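Local coordinates for protein-glutamine gamma-glutamyltransferase (Pseudomonas aeruginosa PAO1, PDB 6G49) that shows transglutaminase activity in vitro through its periplasmic domain, can cross-link glutamine to lysine side chains of proteins, and is critical for the viability of the bacterium, at residues G241-Y246 and D285-V290; E215-T220 and D237-F242; T77-D82 and P260-A265; A207-F212 and G248-V253. One frame throughout, in Å; residues are numbered along the deposited sequence.

Contact 1 of 4, residues G241-Y246 and D285-V290; sequences GFCAHY and DAHAWV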
loop_
_atom_site.group_PDB
_atom_site.type_symbol
_atom_site.label_atom_id
_atom_site.label_comp_id
_atom_site.label_asym_id
_atom_site.label_seq_id
_atom_site.Cartn_x
_atom_site.Cartn_y
_atom_site.Cartn_z
ATOM N N GLY A 241 7.599 -13.541 -6.419
ATOM C CA GLY A 241 7.643 -12.083 -6.599
ATOM C C GLY A 241 8.007 -11.346 -5.335
ATOM O O GLY A 241 8.234 -11.931 -4.256
ATOM N N PHE A 242 7.987 -10.009 -5.416
ATOM C CA PHE A 242 8.123 -9.154 -4.296
ATOM C C PHE A 242 6.774 -8.439 -4.075
ATOM O O PHE A 242 5.769 -8.842 -4.635
ATOM C CB PHE A 242 9.331 -8.232 -4.479
ATOM C CG PHE A 242 9.842 -7.565 -3.237
ATOM C CD1 PHE A 242 10.324 -8.335 -2.167
ATOM C CD2 PHE A 242 9.891 -6.180 -3.088
ATOM C CE1 PHE A 242 10.826 -7.719 -1.039
ATOM C CE2 PHE A 242 10.388 -5.581 -1.940
ATOM C CZ PHE A 242 10.822 -6.366 -0.891
ATOM N N CYS A 243 6.740 -7.447 -3.191
ATOM C CA CYS A 243 5.414 -6.969 -2.698
ATOM C C CYS A 243 4.560 -6.437 -3.847
ATOM O O CYS A 243 3.350 -6.614 -3.768
ATOM C CB CYS A 243 5.536 -5.911 -1.621
ATOM S SG CYS A 243 6.621 -4.549 -2.084
ATOM N N ALA A 244 5.140 -5.820 -4.870
ATOM C CA ALA A 244 4.296 -5.246 -5.965
ATOM C C ALA A 244 3.606 -6.348 -6.786
ATOM O O ALA A 244 2.491 -6.160 -7.258
ATOM C CB ALA A 244 5.085 -4.412 -6.893
ATOM N N HIS A 245 4.249 -7.513 -6.957
ATOM C CA HIS A 245 3.594 -8.659 -7.581
ATOM C C HIS A 245 2.336 -9.025 -6.808
ATOM O O HIS A 245 1.232 -9.242 -7.395
ATOM C CB HIS A 245 4.516 -9.905 -7.669
ATOM C CG HIS A 245 5.701 -9.714 -8.526
ATOM N ND1 HIS A 245 6.807 -9.017 -8.117
ATOM C CD2 HIS A 245 5.931 -10.145 -9.780
ATOM C CE1 HIS A 245 7.690 -9.024 -9.100
ATOM N NE2 HIS A 245 7.190 -9.727 -10.126
ATOM N N TYR A 246 2.418 -9.178 -5.480
ATOM C CA TYR A 246 1.339 -9.654 -4.680
ATOM C C TYR A 246 0.222 -8.597 -4.606
ATOM O O TYR A 246 -0.928 -8.892 -4.772
ATOM C CB TYR A 246 1.790 -10.000 -3.248
ATOM C CG TYR A 246 2.625 -11.263 -3.224
ATOM C CD1 TYR A 246 3.995 -11.229 -3.413
ATOM C CD2 TYR A 246 2.011 -12.484 -3.068
ATOM C CE1 TYR A 246 4.743 -12.386 -3.516
ATOM C CE2 TYR A 246 2.757 -13.644 -3.135
ATOM C CZ TYR A 246 4.108 -13.604 -3.341
ATOM O OH TYR A 246 4.799 -14.803 -3.392
ATOM N N ASP A 285 12.795 -0.914 3.282
ATOM C CA ASP A 285 11.493 -1.102 3.914
ATOM C C ASP A 285 10.345 -0.714 2.966
ATOM O O ASP A 285 9.159 -0.781 3.393
ATOM C CB ASP A 285 11.396 -0.294 5.186
ATOM C CG ASP A 285 12.332 -0.776 6.290
ATOM O OD1 ASP A 285 12.476 -1.996 6.407
ATOM O OD2 ASP A 285 12.995 0.078 6.916
ATOM N N ALA A 286 10.627 -0.324 1.730
ATOM C CA ALA A 286 9.573 0.058 0.748
ATOM C C ALA A 286 8.639 -1.136 0.568
ATOM O O ALA A 286 9.055 -2.314 0.532
ATOM C CB ALA A 286 10.145 0.504 -0.548
ATOM N N HIS A 287 7.340 -0.837 0.516
ATOM C CA HIS A 287 6.329 -1.886 0.535
ATOM C C HIS A 287 5.094 -1.412 -0.227
ATOM O O HIS A 287 4.860 -0.244 -0.369
ATOM C CB HIS A 287 6.015 -2.238 1.983
ATOM C CG HIS A 287 5.325 -3.532 2.186
ATOM N ND1 HIS A 287 5.878 -4.686 1.695
ATOM C CD2 HIS A 287 4.171 -3.846 2.807
ATOM C CE1 HIS A 287 5.067 -5.699 2.035
ATOM N NE2 HIS A 287 3.990 -5.215 2.703
ATOM N N ALA A 288 4.333 -2.394 -0.675
ATOM C CA ALA A 288 3.076 -2.195 -1.386
ATOM C C ALA A 288 2.055 -3.180 -0.868
ATOM O O ALA A 288 2.375 -4.360 -0.620
ATOM C CB ALA A 288 3.262 -2.355 -2.866
ATOM N N TRP A 289 0.825 -2.701 -0.646
ATOM C CA TRP A 289 -0.247 -3.481 -0.158
ATOM C C TRP A 289 -1.549 -3.052 -0.875
ATOM O O TRP A 289 -1.483 -2.370 -1.916
ATOM C CB TRP A 289 -0.330 -3.474 1.366
ATOM C CG TRP A 289 -0.520 -2.126 2.002
ATOM C CD1 TRP A 289 -1.670 -1.611 2.527
ATOM C CD2 TRP A 289 0.519 -1.176 2.325
ATOM N NE1 TRP A 289 -1.447 -0.370 3.066
ATOM C CE2 TRP A 289 -0.115 -0.083 2.976
ATOM C CE3 TRP A 289 1.895 -1.083 2.071
ATOM C CZ2 TRP A 289 0.591 1.038 3.432
ATOM C CZ3 TRP A 289 2.579 0.014 2.547
ATOM C CH2 TRP A 289 1.927 1.069 3.186
ATOM N N VAL A 290 -2.677 -3.469 -0.324
ATOM C CA VAL A 290 -3.990 -3.298 -1.006
ATOM C C VAL A 290 -4.967 -2.649 -0.027
ATOM O O VAL A 290 -4.949 -2.875 1.173
ATOM C CB VAL A 290 -4.514 -4.647 -1.525
ATOM C CG1 VAL A 290 -5.923 -4.524 -2.138
ATOM C CG2 VAL A 290 -3.544 -5.230 -2.527
#
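Cys243 SG sits against the strand at the backbone between His287 and Ala288. The nearest strand atom is Ala288 N, 3.4 Å from SG, and His287 CA lies 3.7 Å from the same sulfur. On the ring side, His287 ND1 stands 3.9 Å from Cys243 SG and 3.6 Å from Cys243 CB, and the sulfur approaches the imidazole obliquely, 52° off its normal. In Cys243 the SG lies between the backbone N and the carbonyl carbon (chi1 51°), while His287 carries CG anti to its backbone N (chi1 -163°). ND1 is the ring nitrogen near the cysteine. The far nitrogen, His287 NE2, is hydrogen-bonded to Asp303 OD2, which helps hold the rotation of the imidazole with ND1 on the cysteine side.

Small residues suit the rest of the contact. Ala288 sends only a methyl toward the helix, its CB 4.1 Å from Cys243 SG and 4.4 Å from Ala244 CA, so the first turn can come close to the strand. Phe242 occupies the N-cap position, which makes Cys243 the opening residue of helix 243-256, and its ring reaches the strand too, with Phe242 CE2 4.3 Å from Ala286 O. Ile46 of helix 45-50 also packs on Cys243 and Ala286.

A cysteine at the start of a helix, facing a histidine on a neighbouring strand that is backed by an aspartate, is consistent with the Cys-His-Asp triad of the transglutaminase-like superfamily, with Cys243 as nucleophile and His287 and Asp303 as its partners by similarity.

Contact 2 of 4, residues E215-T220 and D237-F242; sequences EPFAYT and DTRSGF
Glu215 OE1 takes two N-H groups of Arg239: a good bond from NE (2.7 Å, 158°) and a weak one from NH2 (3.1 Å). The oxygen lies in the guanidinium plane but is itself met by NE on its anti side, with the two flat groups turned 65° apart. Arginine suits this place because its aliphatic stem, extended from CG to NE, can pack on a ring while its guanidinium reaches a carboxylate: Arg239 CB lies over one face of the Phe217 ring, 3.9 Å from its centroid, a CH-pi contact.

Behind these side chains the backbones pair as two short parallel strands. Ala218 N donates to Arg239 O (2.9 Å), Gly241 N to Ala218 O (3.0 Å) and Thr220 N to Gly241 O (2.9 Å). Arg239 has positive phi, which lets the chain leave helix 230-238 and enter strand 240-241, closing a beta-alpha-beta unit.

At the other end the Tyr219 and Phe242 rings lie 26° from parallel but slid apart, and Tyr219 OH stands over the rim of the Phe242 ring, 3.5 Å from Phe242 CE1. The partly exposed ion pair probably contributes less than a buried one would, while the backbone bonds set the register that brings Tyr219 beside Cys243 and His287.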
loop_
_atom_site.group_PDB
_atom_site.type_symbol
_atom_site.label_atom_id
_atom_site.label_comp_id
_atom_site.label_asym_id
_atom_site.label_seq_id
_atom_site.Cartn_x
_atom_site.Cartn_y
_atom_site.Cartn_z
ATOM N N GLU A 215 -0.659 -22.034 -1.492
ATOM C CA GLU A 215 0.083 -22.368 -2.675
ATOM C C GLU A 215 1.529 -22.013 -2.430
ATOM O O GLU A 215 1.806 -21.231 -1.521
ATOM C CB GLU A 215 -0.512 -21.701 -3.909
ATOM C CG GLU A 215 -1.925 -22.146 -4.161
ATOM C CD GLU A 215 -2.584 -21.357 -5.272
ATOM O OE1 GLU A 215 -1.834 -20.812 -6.128
ATOM O OE2 GLU A 215 -3.830 -21.271 -5.278
ATOM N N PRO A 216 2.457 -22.620 -3.200
ATOM C CA PRO A 216 3.884 -22.469 -2.942
ATOM C C PRO A 216 4.473 -21.161 -3.503
ATOM O O PRO A 216 5.432 -21.153 -4.276
ATOM C CB PRO A 216 4.462 -23.731 -3.602
ATOM C CG PRO A 216 3.540 -23.965 -4.772
ATOM C CD PRO A 216 2.170 -23.598 -4.262
ATOM N N PHE A 217 3.935 -20.051 -2.980
ATOM C CA PHE A 217 4.432 -18.719 -3.348
ATOM C C PHE A 217 5.743 -18.450 -2.621
ATOM O O PHE A 217 5.951 -18.783 -1.439
ATOM C CB PHE A 217 3.356 -17.680 -2.987
ATOM C CG PHE A 217 2.254 -17.565 -4.005
ATOM C CD1 PHE A 217 2.400 -16.708 -5.103
ATOM C CD2 PHE A 217 1.073 -18.264 -3.873
ATOM C CE1 PHE A 217 1.408 -16.602 -6.059
ATOM C CE2 PHE A 217 0.091 -18.181 -4.835
ATOM C CZ PHE A 217 0.263 -17.340 -5.939
ATOM N N ALA A 218 6.621 -17.770 -3.328
ATOM C CA ALA A 218 7.893 -17.296 -2.898
ATOM C C ALA A 218 7.873 -15.771 -2.849
ATOM O O ALA A 218 7.384 -15.081 -3.809
ATOM C CB ALA A 218 8.987 -17.780 -3.826
ATOM N N TYR A 219 8.503 -15.242 -1.803
ATOM C CA TYR A 219 8.715 -13.813 -1.588
ATOM C C TYR A 219 10.221 -13.612 -1.784
ATOM O O TYR A 219 11.010 -14.107 -1.011
ATOM C CB TYR A 219 8.307 -13.397 -0.190
ATOM C CG TYR A 219 8.128 -11.912 -0.070
ATOM C CD1 TYR A 219 7.170 -11.271 -0.815
ATOM C CD2 TYR A 219 8.922 -11.155 0.766
ATOM C CE1 TYR A 219 6.995 -9.918 -0.733
ATOM C CE2 TYR A 219 8.754 -9.791 0.857
ATOM C CZ TYR A 219 7.780 -9.184 0.101
ATOM O OH TYR A 219 7.577 -7.834 0.161
ATOM N N THR A 220 10.609 -12.883 -2.819
ATOM C CA THR A 220 12.029 -12.747 -3.201
ATOM C C THR A 220 12.292 -11.332 -3.760
ATOM O O THR A 220 11.468 -10.767 -4.471
ATOM C CB THR A 220 12.407 -13.854 -4.199
ATOM O OG1 THR A 220 13.748 -13.651 -4.653
ATOM C CG2 THR A 220 11.532 -13.900 -5.427
ATOM N N ASP A 237 1.939 -19.476 -12.763
ATOM C CA ASP A 237 3.178 -20.070 -13.342
ATOM C C ASP A 237 4.345 -19.937 -12.364
ATOM O O ASP A 237 4.772 -20.933 -11.763
ATOM C CB ASP A 237 3.472 -19.533 -14.742
ATOM C CG ASP A 237 2.338 -19.726 -15.741
ATOM O OD1 ASP A 237 1.413 -20.527 -15.445
ATOM O OD2 ASP A 237 2.372 -19.038 -16.815
ATOM N N THR A 238 4.853 -18.723 -12.134
ATOM C CA THR A 238 6.065 -18.525 -11.351
ATOM C C THR A 238 5.751 -18.623 -9.850
ATOM O O THR A 238 6.606 -19.060 -9.062
ATOM C CB THR A 238 6.797 -17.230 -11.707
ATOM O OG1 THR A 238 6.020 -16.120 -11.205
ATOM C CG2 THR A 238 7.079 -17.086 -13.182
ATOM N N ARG A 239 4.600 -18.073 -9.407
ATOM C CA ARG A 239 4.286 -17.898 -7.987
ATOM C C ARG A 239 5.463 -17.353 -7.210
ATOM O O ARG A 239 5.697 -17.727 -6.055
ATOM C CB ARG A 239 3.733 -19.177 -7.373
ATOM C CG ARG A 239 2.429 -19.623 -7.977
ATOM C CD ARG A 239 1.830 -20.761 -7.186
ATOM N NE ARG A 239 0.469 -21.118 -7.527
ATOM C CZ ARG A 239 0.133 -21.824 -8.599
ATOM N NH1 ARG A 239 1.066 -22.169 -9.460
ATOM N NH2 ARG A 239 -1.139 -22.109 -8.842
ATOM N N SER A 240 6.153 -16.379 -7.788
ATOM C CA SER A 240 7.330 -15.818 -7.168
ATOM C C SER A 240 7.405 -14.326 -7.450
ATOM O O SER A 240 7.332 -13.916 -8.630
ATOM C CB SER A 240 8.598 -16.508 -7.678
ATOM O OG SER A 240 9.750 -15.916 -7.100
ATOM N N GLY A 241 7.599 -13.541 -6.419
ATOM C CA GLY A 241 7.643 -12.083 -6.599
ATOM C C GLY A 241 8.007 -11.346 -5.335
ATOM O O GLY A 241 8.234 -11.931 -4.256
ATOM N N PHE A 242 7.987 -10.009 -5.416
ATOM C CA PHE A 242 8.123 -9.154 -4.296
ATOM C C PHE A 242 6.774 -8.439 -4.075
ATOM O O PHE A 242 5.769 -8.842 -4.635
ATOM C CB PHE A 242 9.331 -8.232 -4.479
ATOM C CG PHE A 242 9.842 -7.565 -3.237
ATOM C CD1 PHE A 242 10.324 -8.335 -2.167
ATOM C CD2 PHE A 242 9.891 -6.180 -3.088
ATOM C CE1 PHE A 242 10.826 -7.719 -1.039
ATOM C CE2 PHE A 242 10.388 -5.581 -1.940
ATOM C CZ PHE A 242 10.822 -6.366 -0.891
HETATM O O HOH W 1 7.233 -20.401 -6.189
#

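Contact 3 of 4, residues T77-D82 and P260-A265; sequences TMERFD and PARVVA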
loop_
_atom_site.group_PDB
_atom_site.type_symbol
_atom_site.label_atom_id
_atom_site.label_comp_id
_atom_site.label_asym_id
_atom_site.label_seq_id
_atom_site.Cartn_x
_atom_site.Cartn_y
_atom_site.Cartn_z
ATOM N N THR A 77 -1.395 6.193 -3.191
ATOM C CA THR A 77 -2.120 5.089 -3.814
ATOM C C THR A 77 -1.925 5.158 -5.309
ATOM O O THR A 77 -1.698 6.234 -5.891
ATOM C CB THR A 77 -3.629 5.002 -3.524
ATOM O OG1 THR A 77 -4.355 5.920 -4.364
ATOM C CG2 THR A 77 -3.954 5.200 -2.063
ATOM N N MET A 78 -2.015 3.968 -5.916
ATOM C CA MET A 78 -1.938 3.802 -7.359
ATOM C C MET A 78 -3.239 3.132 -7.812
ATOM O O MET A 78 -3.496 1.986 -7.477
ATOM C CB MET A 78 -0.707 2.964 -7.692
ATOM C CG MET A 78 0.585 3.694 -7.279
ATOM S SD MET A 78 2.047 2.740 -7.759
ATOM C CE MET A 78 3.279 3.709 -6.906
ATOM N N GLU A 79 -4.037 3.900 -8.557
ATOM C CA GLU A 79 -5.374 3.508 -8.954
ATOM C C GLU A 79 -5.486 3.127 -10.417
ATOM O O GLU A 79 -6.594 2.703 -10.821
ATOM C CB GLU A 79 -6.344 4.646 -8.623
ATOM C CG GLU A 79 -6.585 4.813 -7.134
ATOM C CD GLU A 79 -7.273 6.112 -6.748
ATOM O OE1 GLU A 79 -6.730 7.144 -7.102
ATOM O OE2 GLU A 79 -8.329 6.024 -6.086
ATOM N N ARG A 80 -4.468 3.324 -11.221
ATOM C CA ARG A 80 -4.528 3.057 -12.664
ATOM C C ARG A 80 -3.634 1.854 -12.957
ATOM O O ARG A 80 -2.505 1.825 -12.518
ATOM C CB ARG A 80 -3.963 4.229 -13.458
ATOM C CG ARG A 80 -4.844 5.452 -13.298
ATOM C CD ARG A 80 -4.273 6.584 -14.096
ATOM N NE ARG A 80 -5.275 7.606 -14.254
ATOM C CZ ARG A 80 -5.000 8.860 -14.601
ATOM N NH1 ARG A 80 -3.739 9.224 -14.772
ATOM N NH2 ARG A 80 -5.993 9.727 -14.755
ATOM N N PHE A 81 -4.178 0.859 -13.637
ATOM C CA PHE A 81 -3.379 -0.273 -14.070
ATOM C C PHE A 81 -3.440 -0.402 -15.579
ATOM O O PHE A 81 -4.546 -0.569 -16.107
ATOM C CB PHE A 81 -3.884 -1.570 -13.456
ATOM C CG PHE A 81 -3.050 -2.761 -13.838
ATOM C CD1 PHE A 81 -1.697 -2.793 -13.526
ATOM C CD2 PHE A 81 -3.623 -3.828 -14.511
ATOM C CE1 PHE A 81 -0.909 -3.869 -13.908
ATOM C CE2 PHE A 81 -2.843 -4.911 -14.875
ATOM C CZ PHE A 81 -1.508 -4.957 -14.506
ATOM N N ASP A 82 -2.281 -0.402 -16.260
ATOM C CA ASP A 82 -2.255 -0.375 -17.756
ATOM C C ASP A 82 -1.891 -1.725 -18.342
ATOM O O ASP A 82 -1.691 -1.811 -19.534
ATOM C CB ASP A 82 -1.340 0.717 -18.297
ATOM C CG ASP A 82 0.134 0.467 -18.071
ATOM O OD1 ASP A 82 0.470 -0.579 -17.531
ATOM O OD2 ASP A 82 0.905 1.330 -18.474
ATOM N N PRO A 260 -14.098 -2.666 -5.686
ATOM C CA PRO A 260 -13.170 -1.563 -5.922
ATOM C C PRO A 260 -11.938 -1.771 -5.025
ATOM O O PRO A 260 -12.085 -2.146 -3.865
ATOM C CB PRO A 260 -13.966 -0.316 -5.531
ATOM C CG PRO A 260 -15.418 -0.787 -5.588
ATOM C CD PRO A 260 -15.370 -2.210 -5.069
ATOM N N ALA A 261 -10.765 -1.596 -5.638
ATOM C CA ALA A 261 -9.502 -1.901 -4.932
ATOM C C ALA A 261 -8.410 -1.057 -5.537
ATOM O O ALA A 261 -8.460 -0.726 -6.727
ATOM C CB ALA A 261 -9.176 -3.369 -5.045
ATOM N N ARG A 262 -7.359 -0.765 -4.732
ATOM C CA ARG A 262 -6.242 0.002 -5.247
ATOM C C ARG A 262 -4.992 -0.464 -4.495
ATOM O O ARG A 262 -5.097 -1.077 -3.429
ATOM C CB ARG A 262 -6.447 1.521 -5.173
ATOM C CG ARG A 262 -6.761 2.030 -3.776
ATOM C CD ARG A 262 -7.165 3.498 -3.813
ATOM N NE ARG A 262 -7.636 3.920 -2.510
ATOM C CZ ARG A 262 -8.531 4.896 -2.275
ATOM N NH1 ARG A 262 -9.052 5.599 -3.287
ATOM N NH2 ARG A 262 -8.883 5.160 -1.013
ATOM N N VAL A 263 -3.865 -0.222 -5.141
ATOM C CA VAL A 263 -2.561 -0.497 -4.508
ATOM C C VAL A 263 -2.162 0.696 -3.658
ATOM O O VAL A 263 -2.237 1.866 -4.089
ATOM C CB VAL A 263 -1.521 -0.828 -5.596
ATOM C CG1 VAL A 263 -0.111 -0.876 -5.022
ATOM C CG2 VAL A 263 -1.881 -2.115 -6.327
ATOM N N VAL A 264 -1.695 0.389 -2.453
ATOM C CA VAL A 264 -1.141 1.391 -1.536
ATOM C C VAL A 264 0.381 1.186 -1.548
ATOM O O VAL A 264 0.834 0.066 -1.348
ATOM C CB VAL A 264 -1.718 1.255 -0.122
ATOM C CG1 VAL A 264 -1.265 2.417 0.760
ATOM C CG2 VAL A 264 -3.246 1.242 -0.145
ATOM N N ALA A 265 1.128 2.256 -1.735
ATOM C CA ALA A 265 2.571 2.197 -1.736
ATOM C C ALA A 265 3.111 3.057 -0.584
ATOM O O ALA A 265 2.574 4.110 -0.259
ATOM C CB ALA A 265 3.123 2.729 -3.019
#
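Arg262 NH1 donates to Glu79 OE2 at 2.9 Å and 150°. The carboxylate oxygen lies at the edge of the guanidinium, near its plane, yet is itself approached from above the carboxylate plane. Arg262 CG lies between the backbone N and the carbonyl carbon (chi1 56°), and the extended chain beyond it runs alongside Glu79, pointing the same way, with Glu79 CG 3.6 Å from Arg262 CD.

Both ionic ends are buried and have further partners. Arg262 NE forms a salt bridge with Glu291 OE1, while Glu79 OE1 is held by Arg175 and Gln91 and Glu79 OE2 by Asn176 as well. Thr77 OG1, which touches Arg262 CD at 3.8 Å, hydrogen-bonds to Asp139.

Met78 and Val263 form an antiparallel hydrogen-bonded pair; Thr77 and Val264 beside them are a non-hydrogen-bonded pair. Met78 N gives a nearly straight bond to Val263 O (2.8 Å, 170°), and Val263 N returns one to Met78 O (3.2 Å). Val263 O also takes a CA-H contact from Thr77 CA at 3.2 Å. Branched Thr77, Val263 and Val264 suit extended strands.

Burying opposite charges with this many partners would offset their desolvation, which is consistent with a well-satisfied buried ion pair where strands 72-81 and 261-265 join.

Contact 4 of 4, residues A207-F212 and G248-V253; sequences ALLQRF and GAMAFV
Leu208 CD2 fits between two side chains of the opposing helix, 3.7 Å from Met250 CG and 3.9 Å from Val253 CG1. This is the tight part of the contact, and Leu209 CD2 belongs to it too, touching Met250 CE at 3.7 Å. The bond from CA to CB of Leu208 is directed at helix 243-256, CG lies anti to the backbone N (chi1 -173°), and the branched end fills the step between residues 250 and 253, one turn apart. Leucine and valine offer compact methyls here, whereas unbranched Met250 reaches out with a fully extended chain. Met250 has two conformers; the distances here are for the one described.

Elsewhere the fit is slacker. Phe212 comes in by its edge, CE2 standing 4.4 Å from Met250 CB, and the partly exposed Leu209 marks the solvent side. The segment axes approach to 11.3 Å, a wide spacing bridged by large side chains, and their directions differ by 146°, roughly antiparallel.

Around the pair, the Phe212 ring meets Phe217 and Tyr246 edge-to-face, Val302 of strand 298-302 touches both Leu209 and Met250, and helix 230-238 packs on Phe212 and Ala249.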
loop_
_atom_site.group_PDB
_atom_site.type_symbol
_atom_site.label_atom_id
_atom_site.label_comp_id
_atom_site.label_asym_id
_atom_site.label_seq_id
_atom_site.Cartn_x
_atom_site.Cartn_y
_atom_site.Cartn_z
ATOM N N ALA A 207 -10.792 -15.636 0.683
ATOM C CA ALA A 207 -10.522 -16.761 -0.172
ATOM C C ALA A 207 -9.266 -16.486 -1.019
ATOM O O ALA A 207 -8.403 -17.382 -1.246
ATOM C CB ALA A 207 -11.732 -17.069 -1.032
ATOM N N LEU A 208 -9.127 -15.223 -1.485
ATOM C CA LEU A 208 -7.973 -14.883 -2.237
ATOM C C LEU A 208 -6.701 -14.934 -1.368
ATOM O O LEU A 208 -5.651 -15.432 -1.833
ATOM C CB LEU A 208 -8.232 -13.496 -2.848
ATOM C CG LEU A 208 -7.229 -12.958 -3.836
ATOM C CD1 LEU A 208 -6.841 -13.952 -4.906
ATOM C CD2 LEU A 208 -7.786 -11.687 -4.499
ATOM N N LEU A 209 -6.766 -14.407 -0.136
ATOM C CA LEU A 209 -5.615 -14.456 0.777
ATOM C C LEU A 209 -5.227 -15.922 1.019
ATOM O O LEU A 209 -4.043 -16.285 1.120
ATOM C CB LEU A 209 -5.977 -13.747 2.066
ATOM C CG LEU A 209 -6.061 -12.238 1.951
ATOM C CD1 LEU A 209 -6.572 -11.688 3.284
ATOM C CD2 LEU A 209 -4.701 -11.658 1.548
ATOM N N GLN A 210 -6.231 -16.801 1.081
ATOM C CA GLN A 210 -5.982 -18.205 1.322
ATOM C C GLN A 210 -5.179 -18.831 0.179
ATOM O O GLN A 210 -4.354 -19.763 0.381
ATOM C CB GLN A 210 -7.313 -18.937 1.527
ATOM C CG GLN A 210 -7.788 -18.932 2.970
ATOM C CD GLN A 210 -8.957 -19.881 3.061
ATOM O OE1 GLN A 210 -8.817 -21.044 3.460
ATOM N NE2 GLN A 210 -10.095 -19.424 2.573
ATOM N N ARG A 211 -5.371 -18.365 -1.054
ATOM C CA ARG A 211 -4.620 -18.919 -2.176
ATOM C C ARG A 211 -3.123 -18.627 -1.994
ATOM O O ARG A 211 -2.235 -19.451 -2.274
ATOM C CB ARG A 211 -5.096 -18.394 -3.536
ATOM C CG ARG A 211 -6.470 -18.887 -3.935
ATOM C CD ARG A 211 -6.808 -18.245 -5.262
ATOM N NE ARG A 211 -5.910 -18.641 -6.339
ATOM C CZ ARG A 211 -6.131 -19.698 -7.120
ATOM N NH1 ARG A 211 -7.207 -20.448 -6.925
ATOM N NH2 ARG A 211 -5.270 -20.000 -8.061
ATOM N N PHE A 212 -2.797 -17.421 -1.534
ATOM C CA PHE A 212 -1.429 -17.104 -1.330
ATOM C C PHE A 212 -0.856 -17.927 -0.159
ATOM O O PHE A 212 0.315 -18.257 -0.139
ATOM C CB PHE A 212 -1.243 -15.602 -1.056
ATOM C CG PHE A 212 -1.539 -14.692 -2.227
ATOM C CD1 PHE A 212 -0.846 -14.798 -3.417
ATOM C CD2 PHE A 212 -2.542 -13.735 -2.131
ATOM C CE1 PHE A 212 -1.099 -13.959 -4.484
ATOM C CE2 PHE A 212 -2.788 -12.884 -3.194
ATOM C CZ PHE A 212 -2.074 -12.996 -4.367
ATOM N N GLY A 248 -0.346 -5.926 -6.600
ATOM C CA GLY A 248 -0.908 -5.673 -7.941
ATOM C C GLY A 248 -1.781 -6.800 -8.374
ATOM O O GLY A 248 -2.925 -6.592 -8.841
ATOM N N ALA A 249 -1.351 -8.049 -8.137
ATOM C CA ALA A 249 -2.193 -9.173 -8.558
ATOM C C ALA A 249 -3.460 -9.268 -7.739
ATOM O O ALA A 249 -4.571 -9.517 -8.283
ATOM C CB ALA A 249 -1.463 -10.493 -8.500
ATOM N N MET A 250 -3.390 -9.024 -6.432
ATOM C CA MET A 250 -4.568 -9.066 -5.609
ATOM C C MET A 250 -5.528 -7.947 -6.022
ATOM O O MET A 250 -6.753 -8.195 -6.115
ATOM C CB MET A 250 -4.273 -8.902 -4.125
ATOM C CG MET A 250 -5.454 -9.101 -3.253
ATOM S SD MET A 250 -5.034 -8.993 -1.479
ATOM C CE MET A 250 -6.602 -9.361 -0.709
ATOM N N ALA A 251 -5.008 -6.731 -6.229
ATOM C CA ALA A 251 -5.885 -5.633 -6.632
ATOM C C ALA A 251 -6.551 -5.948 -7.985
ATOM O O ALA A 251 -7.754 -5.662 -8.165
ATOM C CB ALA A 251 -5.139 -4.330 -6.671
ATOM N N PHE A 252 -5.798 -6.508 -8.920
ATOM C CA PHE A 252 -6.329 -6.926 -10.237
ATOM C C PHE A 252 -7.516 -7.860 -10.057
ATOM O O PHE A 252 -8.597 -7.617 -10.639
ATOM C CB PHE A 252 -5.252 -7.575 -11.083
ATOM C CG PHE A 252 -5.725 -7.968 -12.452
ATOM C CD1 PHE A 252 -6.513 -9.090 -12.632
ATOM C CD2 PHE A 252 -5.376 -7.195 -13.529
ATOM C CE1 PHE A 252 -6.979 -9.417 -13.899
ATOM C CE2 PHE A 252 -5.835 -7.520 -14.816
ATOM C CZ PHE A 252 -6.612 -8.648 -14.987
ATOM N N VAL A 253 -7.325 -8.930 -9.282
ATOM C CA VAL A 253 -8.357 -9.956 -9.139
ATOM C C VAL A 253 -9.579 -9.365 -8.458
ATOM O O VAL A 253 -10.715 -9.621 -8.873
ATOM C CB VAL A 253 -7.840 -11.211 -8.417
ATOM C CG1 VAL A 253 -8.963 -12.211 -8.147
ATOM C CG2 VAL A 253 -6.769 -11.847 -9.239
#

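Helix 243-256 is the common element: contact 1 uses its first turn, contact 4 its middle, and contact 2 the strand 240-241 that leads into it. The centres of contacts 1, 2 and 4 lie about 12 Å from one another, all within the transglutaminase-like range. Along the chain, 77-82 comes first, then 207-212, 215-220, 237-246, 248-253, 260-265 and 285-290. Contact 3 joins the early part of the chain to strand 261-265, a sheet neighbour of strand 286-294 in contact 1; it lies about 21 Å, centre to centre, from contact 2. The nucleophile's helix is thus set between the central sheet and the outer helices, which places the probable triad where the start of that helix faces the sheet.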